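PDB 6AU1: putative hemin storage protein from Bordetella bronchiseptica, which cleaves deacetylated poly-beta-1,6-N-acetylglucosamine, a biofilm polysaccharide, with the glycoside hydrolase domain that makes up this chain, one part of a longer protein. Local coordinates for residues Y62-H67 / A149-F154; M89-L94 / V230-L235; P95-S100 / R207-F212; N105-K110 / H138-E143. All blocks are in the same frame, centred on the assembly; numbering follows the deposited sequence. Where two conformers were deposited one is given.

Contact 1. Residues Y62-H67 / A149-F154; sequences YFPNRH and AKAAHF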
loop_
_atom_site.group_PDB
_atom_site.type_symbol
_atom_site.label_atom_id
_atom_site.label_comp_id
_atom_site.label_asym_id
_atom_site.label_seq_id
_atom_site.Cartn_x
_atom_site.Cartn_y
_atom_site.Cartn_z
ATOM N N TYR A 62 -3.196 12.640 8.405
ATOM C CA TYR A 62 -3.031 12.674 9.864
ATOM C C TYR A 62 -1.706 13.306 10.290
ATOM O O TYR A 62 -1.138 12.967 11.328
ATOM C CB TYR A 62 -3.150 11.255 10.429
ATOM C CG TYR A 62 -4.566 10.676 10.406
ATOM C CD1 TYR A 62 -5.569 11.219 11.206
ATOM C CD2 TYR A 62 -4.887 9.578 9.604
ATOM C CE1 TYR A 62 -6.858 10.698 11.197
ATOM C CE2 TYR A 62 -6.172 9.036 9.601
ATOM C CZ TYR A 62 -7.146 9.602 10.399
ATOM O OH TYR A 62 -8.420 9.077 10.407
ATOM N N PHE A 63 -1.214 14.239 9.484
ATOM C CA PHE A 63 0.028 14.952 9.802
ATOM C C PHE A 63 -0.032 16.334 9.148
ATOM O O PHE A 63 -0.684 16.503 8.115
ATOM C CB PHE A 63 1.262 14.163 9.317
ATOM C CG PHE A 63 1.263 13.891 7.831
ATOM C CD1 PHE A 63 0.605 12.780 7.322
ATOM C CD2 PHE A 63 1.908 14.752 6.950
ATOM C CE1 PHE A 63 0.572 12.524 5.947
ATOM C CE2 PHE A 63 1.887 14.502 5.565
ATOM C CZ PHE A 63 1.224 13.378 5.073
ATOM N N PRO A 64 0.640 17.327 9.743
ATOM C CA PRO A 64 0.589 18.692 9.209
ATOM C C PRO A 64 1.367 18.779 7.897
ATOM O O PRO A 64 2.450 18.219 7.772
ATOM C CB PRO A 64 1.233 19.536 10.317
ATOM C CG PRO A 64 2.097 18.577 11.078
ATOM C CD PRO A 64 1.429 17.230 10.987
ATOM N N ASN A 65 0.801 19.472 6.918
ATOM C CA ASN A 65 1.428 19.556 5.609
ATOM C C ASN A 65 0.868 20.747 4.840
ATOM O O ASN A 65 -0.121 21.354 5.259
ATOM C CB ASN A 65 1.197 18.267 4.829
ATOM C CG ASN A 65 -0.227 18.137 4.372
ATOM O OD1 ASN A 65 -0.544 18.464 3.234
ATOM N ND2 ASN A 65 -1.109 17.717 5.274
ATOM N N ARG A 66 1.500 21.059 3.712
ATOM C CA ARG A 66 1.191 22.254 2.923
ATOM C C ARG A 66 -0.076 22.193 2.075
ATOM O O ARG A 66 -0.567 23.233 1.625
ATOM C CB ARG A 66 2.344 22.545 1.966
ATOM C CG ARG A 66 3.543 23.195 2.566
ATOM C CD ARG A 66 4.670 23.112 1.554
ATOM N NE ARG A 66 5.413 21.865 1.690
ATOM C CZ ARG A 66 6.582 21.634 1.108
ATOM N NH1 ARG A 66 7.206 20.485 1.313
ATOM N NH2 ARG A 66 7.124 22.559 0.316
ATOM N N HIS A 67 -0.581 20.994 1.831
ATOM C CA HIS A 67 -1.537 20.808 0.741
ATOM C C HIS A 67 -2.912 20.283 1.155
ATOM O O HIS A 67 -3.927 20.740 0.628
ATOM C CB HIS A 67 -0.922 19.883 -0.315
ATOM C CG HIS A 67 0.246 20.495 -1.022
ATOM N ND1 HIS A 67 0.142 21.660 -1.751
ATOM C CD2 HIS A 67 1.547 20.126 -1.081
ATOM C CE1 HIS A 67 1.329 21.976 -2.239
ATOM N NE2 HIS A 67 2.196 21.057 -1.855
ATOM N N ALA A 149 7.833 13.637 6.233
ATOM C CA ALA A 149 9.167 13.380 6.776
ATOM C C ALA A 149 9.550 14.421 7.830
ATOM O O ALA A 149 10.262 14.113 8.786
ATOM C CB ALA A 149 10.192 13.345 5.657
ATOM N N LYS A 150 9.066 15.646 7.650
ATOM C CA LYS A 150 9.276 16.722 8.617
ATOM C C LYS A 150 8.442 16.529 9.881
ATOM O O LYS A 150 8.829 16.955 10.964
ATOM C CB LYS A 150 8.918 18.074 7.992
ATOM C CG LYS A 150 9.812 18.544 6.864
ATOM C CD LYS A 150 9.196 19.781 6.209
ATOM C CE LYS A 150 10.179 20.525 5.322
ATOM N NZ LYS A 150 9.567 21.745 4.719
ATOM N N ALA A 151 7.279 15.906 9.733
ATOM C CA ALA A 151 6.280 15.889 10.803
ATOM C C ALA A 151 6.461 14.742 11.788
ATOM O O ALA A 151 5.937 14.788 12.905
ATOM C CB ALA A 151 4.867 15.820 10.201
ATOM N N ALA A 152 7.183 13.706 11.380
ATOM C CA ALA A 152 7.206 12.495 12.185
ATOM C C ALA A 152 8.490 11.710 11.996
ATOM O O ALA A 152 9.198 11.884 11.009
ATOM C CB ALA A 152 6.003 11.617 11.847
ATOM N N HIS A 153 8.763 10.842 12.958
ATOM C CA HIS A 153 9.907 9.948 12.913
ATOM C C HIS A 153 9.415 8.528 12.687
ATOM O O HIS A 153 8.562 8.039 13.425
ATOM C CB HIS A 153 10.701 10.042 14.215
ATOM C CG HIS A 153 11.901 9.151 14.258
ATOM N ND1 HIS A 153 11.917 7.956 14.944
ATOM C CD2 HIS A 153 13.127 9.279 13.696
ATOM C CE1 HIS A 153 13.100 7.386 14.804
ATOM N NE2 HIS A 153 13.852 8.167 14.050
ATOM N N PHE A 154 9.946 7.860 11.667
ATOM C CA PHE A 154 9.509 6.497 11.356
ATOM C C PHE A 154 10.626 5.751 10.642
ATOM O O PHE A 154 11.640 6.345 10.284
ATOM C CB PHE A 154 8.230 6.501 10.512
ATOM C CG PHE A 154 8.268 7.453 9.360
ATOM C CD1 PHE A 154 7.865 8.772 9.518
ATOM C CD2 PHE A 154 8.714 7.035 8.116
ATOM C CE1 PHE A 154 7.906 9.656 8.451
ATOM C CE2 PHE A 154 8.753 7.911 7.052
ATOM C CZ PHE A 154 8.350 9.223 7.219
#
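Ala151 is the last residue of helix 135-151, and its methyl group is the centre of this contact with Pro64 and Phe63. The helix belongs to the outer layer of a (beta/alpha)8 barrel. Residues 62-67 come from the long loop between strand 43-47 and helix 75-86, and they run past the end of the helix. The close packing is small and apolar. Pro64 sets the CG-CD edge of its ring against the alanine, with Pro64 CD 3.8 Å and CG 4.0 Å from Ala151 CB. Phe63 CB lies 4.1 Å from Ala151 CB. The phenyl ring does not touch Ala151. With CG between the backbone N and the carbonyl carbon (chi1 59°), it is directed inward, and it packs on Leu148 one turn earlier in the helix.

The other side is loose and polar. Arg66 NH1 lies 4.3 Å from Lys150 NZ, and neither residue packs closely on the other. Arg66 NH1 forms salt bridges with Glu146 and Asp147, which probably offset the nearness of the lysine. Between the two sides, Asn65 braces the loop with two bonds to its backbone. Asn65 ND2 donates to Phe63 O at 3.1 Å, close to the amide plane. Asn65 OD1 closes an Asx turn with His67 N at 2.9 Å, the donor lying 41° out of the carbonyl plane. Just beyond, Arg66 CB sits 4.0 Å above the plane of the His67 ring, over its centre.

Contact 2. Residues M89-L94 / V230-L235; sequences MVYAWL and VVARNL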
loop_
_atom_site.group_PDB
_atom_site.type_symbol
_atom_site.label_atom_id
_atom_site.label_comp_id
_atom_site.label_asym_id
_atom_site.label_seq_id
_atom_site.Cartn_x
_atom_site.Cartn_y
_atom_site.Cartn_z
ATOM N N MET A 89 9.139 -1.548 14.878
ATOM C CA MET A 89 9.431 -0.610 13.805
ATOM C C MET A 89 8.121 -0.044 13.262
ATOM O O MET A 89 7.092 -0.718 13.292
ATOM C CB MET A 89 10.223 -1.292 12.690
ATOM C CG MET A 89 11.580 -1.796 13.136
ATOM S SD MET A 89 12.687 -0.438 13.549
ATOM C CE MET A 89 13.662 -0.345 12.052
ATOM N N VAL A 90 8.150 1.189 12.778
ATOM C CA VAL A 90 6.928 1.781 12.227
ATOM C C VAL A 90 7.157 2.244 10.804
ATOM O O VAL A 90 8.097 2.995 10.541
ATOM C CB VAL A 90 6.423 2.972 13.077
ATOM C CG1 VAL A 90 5.234 3.669 12.365
ATOM C CG2 VAL A 90 6.025 2.494 14.461
ATOM N N TYR A 91 6.303 1.791 9.881
ATOM C CA TYR A 91 6.351 2.278 8.505
ATOM C C TYR A 91 5.214 3.257 8.294
ATOM O O TYR A 91 4.096 2.999 8.741
ATOM C CB TYR A 91 6.189 1.145 7.480
ATOM C CG TYR A 91 7.329 0.164 7.319
ATOM C CD1 TYR A 91 7.983 -0.374 8.413
ATOM C CD2 TYR A 91 7.702 -0.274 6.050
ATOM C CE1 TYR A 91 9.010 -1.308 8.250
ATOM C CE2 TYR A 91 8.717 -1.202 5.878
ATOM C CZ TYR A 91 9.367 -1.713 6.982
ATOM O OH TYR A 91 10.378 -2.637 6.822
ATOM N N ALA A 92 5.481 4.360 7.605
ATOM C CA ALA A 92 4.411 5.264 7.212
ATOM C C ALA A 92 3.742 4.719 5.962
ATOM O O ALA A 92 4.396 4.525 4.946
ATOM C CB ALA A 92 4.947 6.674 6.966
ATOM N N TRP A 93 2.442 4.458 6.060
ATOM C CA TRP A 93 1.651 3.946 4.944
ATOM C C TRP A 93 0.919 5.137 4.310
ATOM O O TRP A 93 0.090 5.781 4.959
ATOM C CB TRP A 93 0.696 2.861 5.468
ATOM C CG TRP A 93 -0.419 2.435 4.580
ATOM C CD1 TRP A 93 -0.432 2.395 3.206
ATOM C CD2 TRP A 93 -1.706 1.989 5.010
ATOM N NE1 TRP A 93 -1.655 1.940 2.766
ATOM C CE2 TRP A 93 -2.455 1.691 3.852
ATOM C CE3 TRP A 93 -2.301 1.808 6.269
ATOM C CZ2 TRP A 93 -3.775 1.230 3.910
ATOM C CZ3 TRP A 93 -3.622 1.357 6.324
ATOM C CH2 TRP A 93 -4.335 1.064 5.147
ATOM N N LEU A 94 1.259 5.460 3.062
ATOM C CA LEU A 94 0.732 6.661 2.410
ATOM C C LEU A 94 0.389 6.338 0.957
ATOM O O LEU A 94 1.032 5.489 0.362
ATOM C CB LEU A 94 1.775 7.789 2.486
ATOM C CG LEU A 94 1.395 9.267 2.408
ATOM C CD1 LEU A 94 0.370 9.639 3.485
ATOM C CD2 LEU A 94 2.652 10.138 2.500
ATOM N N VAL A 230 13.812 2.064 4.897
ATOM C CA VAL A 230 13.300 0.842 4.288
ATOM C C VAL A 230 12.020 1.139 3.529
ATOM O O VAL A 230 11.207 1.928 3.992
ATOM C CB VAL A 230 13.017 -0.229 5.350
ATOM C CG1 VAL A 230 12.639 -1.553 4.701
ATOM C CG2 VAL A 230 14.223 -0.397 6.262
ATOM N N VAL A 231 11.841 0.532 2.360
ATOM C CA VAL A 231 10.586 0.721 1.632
ATOM C C VAL A 231 9.905 -0.588 1.245
ATOM O O VAL A 231 10.551 -1.572 0.868
ATOM C CB VAL A 231 10.781 1.580 0.341
ATOM C CG1 VAL A 231 11.241 2.998 0.712
ATOM C CG2 VAL A 231 11.759 0.915 -0.636
ATOM N N ALA A 232 8.581 -0.585 1.353
ATOM C CA ALA A 232 7.750 -1.689 0.891
ATOM C C ALA A 232 6.666 -1.129 -0.011
ATOM O O ALA A 232 6.355 0.066 0.061
ATOM C CB ALA A 232 7.131 -2.441 2.069
ATOM N N ARG A 233 6.095 -1.969 -0.860
ATOM C CA ARG A 233 4.950 -1.529 -1.663
ATOM C C ARG A 233 3.917 -2.644 -1.745
ATOM O O ARG A 233 4.276 -3.809 -1.883
ATOM C CB ARG A 233 5.399 -1.100 -3.066
ATOM C CG ARG A 233 4.231 -0.598 -3.964
ATOM C CD ARG A 233 4.746 0.099 -5.227
ATOM N NE ARG A 233 3.680 0.266 -6.217
ATOM C CZ ARG A 233 3.896 0.499 -7.510
ATOM N NH1 ARG A 233 5.142 0.630 -7.968
ATOM N NH2 ARG A 233 2.863 0.581 -8.347
ATOM N N ASN A 234 2.637 -2.287 -1.641
ATOM C CA ASN A 234 1.555 -3.251 -1.835
ATOM C C ASN A 234 1.486 -3.740 -3.275
ATOM O O ASN A 234 1.499 -2.936 -4.222
ATOM C CB ASN A 234 0.190 -2.644 -1.475
ATOM C CG ASN A 234 -0.029 -2.508 0.014
ATOM O OD1 ASN A 234 -0.479 -1.467 0.471
ATOM N ND2 ASN A 234 0.242 -3.572 0.771
ATOM N N LEU A 235 1.380 -5.055 -3.426
ATOM C CA LEU A 235 1.260 -5.699 -4.731
ATOM C C LEU A 235 -0.008 -6.541 -4.748
ATOM O O LEU A 235 -0.246 -7.339 -3.830
ATOM C CB LEU A 235 2.490 -6.582 -5.008
ATOM C CG LEU A 235 2.480 -7.467 -6.259
ATOM C CD1 LEU A 235 2.370 -6.619 -7.533
ATOM C CD2 LEU A 235 3.738 -8.315 -6.291
#
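Asn234 ND2 is held by two weak hydrogen bonds, to Glu300 OE1 and Ala264 O, while the other end of the amide is turned to Trp93. Asn234 OD1 lies 4.3 Å from Trp93 NE1, and no hydrogen bond joins them. The contact lies inside the (beta/alpha)8 barrel. Strands 89-94 and 230-235 are not neighbours, because strand 156-159 pairs with both and lies between them. Their axes come within 8.5 Å at an angle of 47°, and they meet through side chains that fill the barrel.

The filling changes along the strands. Near their starts it is mostly apolar. Tyr91 has CG beside the backbone N (chi1 -71°), which sends the ring across to Val230. The phenol end does the touching, and the two side chains run obliquely to each other. Ala232 CB is 4.3 Å from Tyr91 CE2. Phe262 of the next strand packs on all three residues. Toward the C-terminal ends, where barrels of this kind carry their active sites, the side chains are Trp93 and Asn234. The indole meets Phe49 and Tyr335 edge-to-face and also the ring of His160, so aromatic neighbours probably do most to place it. The tightest approach is at the other end: Val230 CG1, anti to its backbone N (chi1 -173°), is 3.3 Å from Tyr91 OH and 4.0 Å from Tyr91 CZ.

Contact 3. Residues P95-S100 / R207-F212; sequences PVLTFS and RYLIDF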
loop_
_atom_site.group_PDB
_atom_site.type_symbol
_atom_site.label_atom_id
_atom_site.label_comp_id
_atom_site.label_asym_id
_atom_site.label_seq_id
_atom_site.Cartn_x
_atom_site.Cartn_y
_atom_site.Cartn_z
ATOM N N PRO A 95 -0.609 7.026 0.389
ATOM C CA PRO A 95 -0.883 6.857 -1.045
ATOM C C PRO A 95 0.292 7.313 -1.888
ATOM O O PRO A 95 1.085 8.149 -1.466
ATOM C CB PRO A 95 -2.093 7.768 -1.288
ATOM C CG PRO A 95 -2.716 7.970 0.071
ATOM C CD PRO A 95 -1.532 7.986 1.013
ATOM N N VAL A 96 0.392 6.765 -3.089
ATOM C CA VAL A 96 1.373 7.219 -4.047
ATOM C C VAL A 96 0.790 8.361 -4.887
ATOM O O VAL A 96 1.495 9.315 -5.234
ATOM C CB VAL A 96 1.815 6.062 -4.959
ATOM C CG1 VAL A 96 2.886 6.538 -5.956
ATOM C CG2 VAL A 96 2.345 4.884 -4.111
ATOM N N LEU A 97 -0.493 8.237 -5.229
ATOM C CA LEU A 97 -1.147 9.136 -6.188
ATOM C C LEU A 97 -2.428 9.796 -5.686
ATOM O O LEU A 97 -2.741 10.925 -6.092
ATOM C CB LEU A 97 -1.502 8.375 -7.473
ATOM C CG LEU A 97 -0.379 7.655 -8.210
ATOM C CD1 LEU A 97 -0.997 6.989 -9.435
ATOM C CD2 LEU A 97 0.730 8.631 -8.596
ATOM N N THR A 98 -3.195 9.101 -4.841
ATOM C CA THR A 98 -4.531 9.602 -4.480
ATOM C C THR A 98 -4.486 10.649 -3.365
ATOM O O THR A 98 -4.501 10.311 -2.179
ATOM C CB THR A 98 -5.494 8.474 -4.034
ATOM O OG1 THR A 98 -4.965 7.792 -2.884
ATOM C CG2 THR A 98 -5.739 7.477 -5.165
ATOM N N PHE A 99 -4.408 11.908 -3.775
ATOM C CA PHE A 99 -4.535 13.046 -2.874
ATOM C C PHE A 99 -5.524 14.007 -3.485
ATOM O O PHE A 99 -5.256 14.576 -4.543
ATOM C CB PHE A 99 -3.182 13.723 -2.653
ATOM C CG PHE A 99 -2.157 12.812 -2.061
ATOM C CD1 PHE A 99 -2.084 12.639 -0.679
ATOM C CD2 PHE A 99 -1.283 12.104 -2.881
ATOM C CE1 PHE A 99 -1.138 11.772 -0.124
ATOM C CE2 PHE A 99 -0.338 11.244 -2.337
ATOM C CZ PHE A 99 -0.264 11.079 -0.951
ATOM N N SER A 100 -6.670 14.172 -2.834
ATOM C CA SER A 100 -7.719 15.047 -3.351
ATOM C C SER A 100 -7.519 16.460 -2.813
ATOM O O SER A 100 -8.191 16.895 -1.879
ATOM C CB SER A 100 -9.100 14.497 -2.989
ATOM O OG SER A 100 -9.324 13.259 -3.664
ATOM N N ARG A 207 7.683 0.620 -14.671
ATOM C CA ARG A 207 8.951 1.212 -14.255
ATOM C C ARG A 207 8.787 2.686 -13.891
ATOM O O ARG A 207 9.459 3.179 -12.976
ATOM C CB ARG A 207 10.003 1.036 -15.349
ATOM C CG ARG A 207 10.470 -0.400 -15.459
ATOM C CD ARG A 207 11.654 -0.550 -16.399
ATOM N NE ARG A 207 11.990 -1.954 -16.624
ATOM C CZ ARG A 207 11.690 -2.626 -17.732
ATOM N NH1 ARG A 207 11.056 -2.016 -18.725
ATOM N NH2 ARG A 207 12.032 -3.901 -17.850
ATOM N N TYR A 208 7.898 3.389 -14.592
ATOM C CA TYR A 208 7.673 4.800 -14.287
ATOM C C TYR A 208 7.136 4.981 -12.861
ATOM O O TYR A 208 7.623 5.842 -12.110
ATOM C CB TYR A 208 6.709 5.438 -15.294
ATOM C CG TYR A 208 6.628 6.943 -15.162
ATOM C CD1 TYR A 208 7.509 7.767 -15.849
ATOM C CD2 TYR A 208 5.676 7.538 -14.333
ATOM C CE1 TYR A 208 7.441 9.137 -15.733
ATOM C CE2 TYR A 208 5.605 8.906 -14.204
ATOM C CZ TYR A 208 6.489 9.704 -14.904
ATOM O OH TYR A 208 6.426 11.077 -14.788
ATOM N N LEU A 209 6.131 4.189 -12.491
ATOM C CA LEU A 209 5.583 4.266 -11.130
ATOM C C LEU A 209 6.632 3.890 -10.098
ATOM O O LEU A 209 6.730 4.525 -9.041
ATOM C CB LEU A 209 4.352 3.364 -10.974
ATOM C CG LEU A 209 3.107 3.808 -11.743
ATOM C CD1 LEU A 209 1.976 2.773 -11.564
ATOM C CD2 LEU A 209 2.657 5.205 -11.288
ATOM N N ILE A 210 7.424 2.856 -10.389
ATOM C CA ILE A 210 8.477 2.471 -9.453
ATOM C C ILE A 210 9.490 3.604 -9.277
ATOM O O ILE A 210 9.873 3.934 -8.148
ATOM C CB ILE A 210 9.200 1.200 -9.905
ATOM C CG1 ILE A 210 8.255 -0.008 -9.796
ATOM C CG2 ILE A 210 10.466 0.979 -9.076
ATOM C CD1 ILE A 210 8.798 -1.306 -10.453
ATOM N N ASP A 211 9.914 4.199 -10.392
ATOM C CA ASP A 211 10.882 5.288 -10.342
ATOM C C ASP A 211 10.319 6.455 -9.543
ATOM O O ASP A 211 11.053 7.105 -8.787
ATOM C CB ASP A 211 11.276 5.740 -11.750
ATOM C CG ASP A 211 12.197 4.755 -12.434
ATOM O OD1 ASP A 211 12.746 3.873 -11.733
ATOM O OD2 ASP A 211 12.377 4.864 -13.668
ATOM N N PHE A 212 9.021 6.709 -9.700
ATOM C CA PHE A 212 8.374 7.781 -8.946
ATOM C C PHE A 212 8.452 7.483 -7.455
ATOM O O PHE A 212 8.783 8.378 -6.657
ATOM C CB PHE A 212 6.915 7.964 -9.379
ATOM C CG PHE A 212 6.207 9.082 -8.664
ATOM C CD1 PHE A 212 6.750 10.360 -8.635
ATOM C CD2 PHE A 212 5.000 8.853 -8.021
ATOM C CE1 PHE A 212 6.090 11.395 -7.977
ATOM C CE2 PHE A 212 4.329 9.878 -7.361
ATOM C CZ PHE A 212 4.873 11.152 -7.341
#
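Phe212 sets the CD2-CE2 edge of its ring against Val96 and Leu97. The carbonyl oxygen Val96 O meets the ring at its edge, in the ring plane, 3.6 Å from Phe212 CE2. The methyl Val96 CG1 touches the same edge region, 3.8 Å from Phe212 CD2. The valine and phenylalanine side chains run past each other in opposite directions. Leu97 reaches in at a slant, with Leu97 CD2 4.0 Å from Phe212 CE2. The other methyl, Leu97 CD1, makes a looser contact with Leu209 CD2 at 4.5 Å. All four residues are buried.

Val96 O is buried too and has no hydrogen-bond partner. It also lies in the plane of the Phe99 ring, at that ring's edge. The oxygen is thus faced by the C-H edges of two aromatic rings, which carry a slight positive charge and may partly offset the missing bond.

In the (beta/alpha)8 barrel, residues 95-100 begin the loop that leaves the C-terminal end of strand 89-94. Helix 195-223 belongs to the outer layer and leads into strand 230-235. The contact therefore ties a loop at the C-terminal end of one strand to a helix further round the barrel.

The second shell holds both partners in place. Asp162 accepts from three backbone nitrogens in a row, Val96 N through OD1 and Leu97 N and Thr98 N through OD2. Phe212, with CG anti to the backbone N (chi1 -178°), extends toward helix 135-151, where His138 and Ile141 pack on its ring. Leu209 also rests on Arg233 of strand 230-235.

Contact 4. Residues N105-K110 / H138-E143; sequences NPAYGK and HRVISE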
loop_
_atom_site.group_PDB
_atom_site.type_symbol
_atom_site.label_atom_id
_atom_site.label_comp_id
_atom_site.label_asym_id
_atom_site.label_seq_id
_atom_site.Cartn_x
_atom_site.Cartn_y
_atom_site.Cartn_z
ATOM N N ASN A 105 -5.362 24.522 -5.534
ATOM C CA ASN A 105 -4.085 23.813 -5.499
ATOM C C ASN A 105 -3.611 23.613 -6.937
ATOM O O ASN A 105 -4.411 23.274 -7.801
ATOM C CB ASN A 105 -4.227 22.470 -4.789
ATOM C CG ASN A 105 -2.899 21.762 -4.597
ATOM O OD1 ASN A 105 -2.384 21.124 -5.513
ATOM N ND2 ASN A 105 -2.344 21.865 -3.396
ATOM N N PRO A 106 -2.309 23.811 -7.197
ATOM C CA PRO A 106 -1.770 23.665 -8.559
ATOM C C PRO A 106 -2.051 22.299 -9.186
ATOM O O PRO A 106 -2.147 22.198 -10.410
ATOM C CB PRO A 106 -0.262 23.860 -8.364
ATOM C CG PRO A 106 -0.130 24.621 -7.098
ATOM C CD PRO A 106 -1.270 24.197 -6.226
ATOM N N ALA A 107 -2.180 21.262 -8.365
ATOM C CA ALA A 107 -2.411 19.919 -8.890
ATOM C C ALA A 107 -3.895 19.581 -9.025
ATOM O O ALA A 107 -4.232 18.477 -9.447
ATOM C CB ALA A 107 -1.723 18.883 -8.014
ATOM N N TYR A 108 -4.780 20.512 -8.661
ATOM C CA TYR A 108 -6.212 20.200 -8.665
ATOM C C TYR A 108 -6.683 19.759 -10.046
ATOM O O TYR A 108 -6.510 20.479 -11.036
ATOM C CB TYR A 108 -7.046 21.401 -8.201
ATOM C CG TYR A 108 -8.534 21.115 -8.169
ATOM C CD1 TYR A 108 -9.098 20.414 -7.111
ATOM C CD2 TYR A 108 -9.376 21.541 -9.197
ATOM C CE1 TYR A 108 -10.451 20.141 -7.070
ATOM C CE2 TYR A 108 -10.740 21.269 -9.166
ATOM C CZ TYR A 108 -11.266 20.565 -8.097
ATOM O OH TYR A 108 -12.612 20.286 -8.038
ATOM N N GLY A 109 -7.278 18.573 -10.103
ATOM C CA GLY A 109 -7.857 18.064 -11.334
ATOM C C GLY A 109 -6.851 17.439 -12.284
ATOM O O GLY A 109 -7.223 16.976 -13.359
ATOM N N LYS A 110 -5.574 17.443 -11.900
ATOM C CA LYS A 110 -4.520 16.886 -12.747
ATOM C C LYS A 110 -4.403 15.399 -12.452
ATOM O O LYS A 110 -3.398 14.925 -11.907
ATOM C CB LYS A 110 -3.183 17.603 -12.522
ATOM C CG LYS A 110 -3.254 19.119 -12.688
ATOM C CD LYS A 110 -3.888 19.510 -14.022
ATOM C CE LYS A 110 -3.819 21.025 -14.223
ATOM N NZ LYS A 110 -4.559 21.453 -15.451
ATOM N N HIS A 138 3.252 15.937 -9.706
ATOM C CA HIS A 138 4.517 15.335 -9.277
ATOM C C HIS A 138 5.111 16.117 -8.097
ATOM O O HIS A 138 5.516 15.534 -7.074
ATOM C CB HIS A 138 5.476 15.306 -10.468
ATOM C CG HIS A 138 6.687 14.449 -10.281
ATOM N ND1 HIS A 138 7.779 14.853 -9.543
ATOM C CD2 HIS A 138 7.004 13.238 -10.796
ATOM C CE1 HIS A 138 8.704 13.907 -9.582
ATOM N NE2 HIS A 138 8.264 12.924 -10.347
ATOM N N ARG A 139 5.134 17.440 -8.226
ATOM C CA ARG A 139 5.712 18.287 -7.188
ATOM C C ARG A 139 4.864 18.277 -5.921
ATOM O O ARG A 139 5.398 18.217 -4.814
ATOM C CB ARG A 139 5.871 19.729 -7.678
ATOM C CG ARG A 139 6.571 20.637 -6.663
ATOM C CD ARG A 139 6.663 22.070 -7.174
ATOM N NE ARG A 139 5.348 22.709 -7.219
ATOM C CZ ARG A 139 4.635 22.892 -8.327
ATOM N NH1 ARG A 139 5.110 22.495 -9.502
ATOM N NH2 ARG A 139 3.447 23.479 -8.258
ATOM N N VAL A 140 3.545 18.349 -6.082
ATOM C CA VAL A 140 2.661 18.410 -4.921
ATOM C C VAL A 140 2.768 17.115 -4.109
ATOM O O VAL A 140 2.899 17.167 -2.882
ATOM C CB VAL A 140 1.193 18.675 -5.331
ATOM C CG1 VAL A 140 0.240 18.363 -4.172
ATOM C CG2 VAL A 140 1.036 20.119 -5.788
ATOM N N ILE A 141 2.760 15.966 -4.781
ATOM C CA ILE A 141 2.927 14.694 -4.074
ATOM C C ILE A 141 4.283 14.661 -3.370
ATOM O O ILE A 141 4.398 14.242 -2.217
ATOM C CB ILE A 141 2.801 13.490 -5.027
ATOM C CG1 ILE A 141 1.378 13.423 -5.592
ATOM C CG2 ILE A 141 3.125 12.197 -4.296
ATOM C CD1 ILE A 141 1.245 12.461 -6.788
ATOM N N SER A 142 5.312 15.103 -4.077
ATOM C CA SER A 142 6.654 15.165 -3.499
ATOM C C SER A 142 6.682 15.996 -2.218
ATOM O O SER A 142 7.357 15.640 -1.241
ATOM C CB SER A 142 7.630 15.732 -4.526
ATOM O OG SER A 142 7.727 14.849 -5.639
ATOM N N GLU A 143 5.942 17.098 -2.220
ATOM C CA GLU A 143 5.943 18.001 -1.076
ATOM C C GLU A 143 5.149 17.425 0.090
ATOM O O GLU A 143 5.482 17.656 1.257
ATOM C CB GLU A 143 5.406 19.371 -1.488
ATOM C CG GLU A 143 6.438 20.159 -2.317
ATOM C CD GLU A 143 5.895 21.444 -2.898
ATOM O OE1 GLU A 143 4.693 21.717 -2.728
ATOM O OE2 GLU A 143 6.678 22.183 -3.535
#
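Asn105 turns its amide oxygen, not a carbon, against a valine: Asn105 OD1 lies 3.6 Å from Val140 CG2. The oxygen is already in use. Asn105 OD1 accepts from Ala107 N at 2.9 Å and closes an Asx turn. With CG anti to the backbone N (chi1 -174°), the side chain extends its amide toward Val140. At the other end of the amide, ND2 is hydrogen-bonded to His67 ND1, consistent with the amide being turned this way round.

The same residues start a type I beta turn, Asn105 to Tyr108. A type II turn follows, Ala107 to Lys110. This double turn lies in the long loop after strand 89-94 of the (beta/alpha)8 barrel, and it folds back on helix 135-151, the next helix. Ala107 is at the joint of the two turns. Ala107 CB packs on Val140 CG2 at 3.8 Å.

Toward the solvent, Pro106 crosses Arg139 at about a right angle. Pro106 CB lies near the guanidinium plane, at its edge, 3.7 Å from Arg139 NH2. A bend in the arginine chain (chi3 69°) brings the group there. Arg139 NH1 forms a salt bridge with Asp136, and Arg139 NE and Glu143 OE2 form a long ion pair at 4.0 Å.

Contacts 2 and 3 are buried, whereas contact 1 lies at the surface and contact 4 is partly buried. Contact 2 fills the barrel interior and joins strand to strand. The other three join loops to outer helices. Contacts 1 and 4 share helix 135-151 and meet directly, His67 NE2 lying 2.7 Å from Glu143 OE1, a probable hydrogen bond. Contact 3 uses helix 195-223 but reaches the same helix through Ile141, with Ile141 CG2 3.4 Å from Val96 O. No contact has a hydrogen bond between its own segments. The inner two rely on aromatic and aliphatic packing. The outer two combine small apolar patches with charged groups and Asx turns.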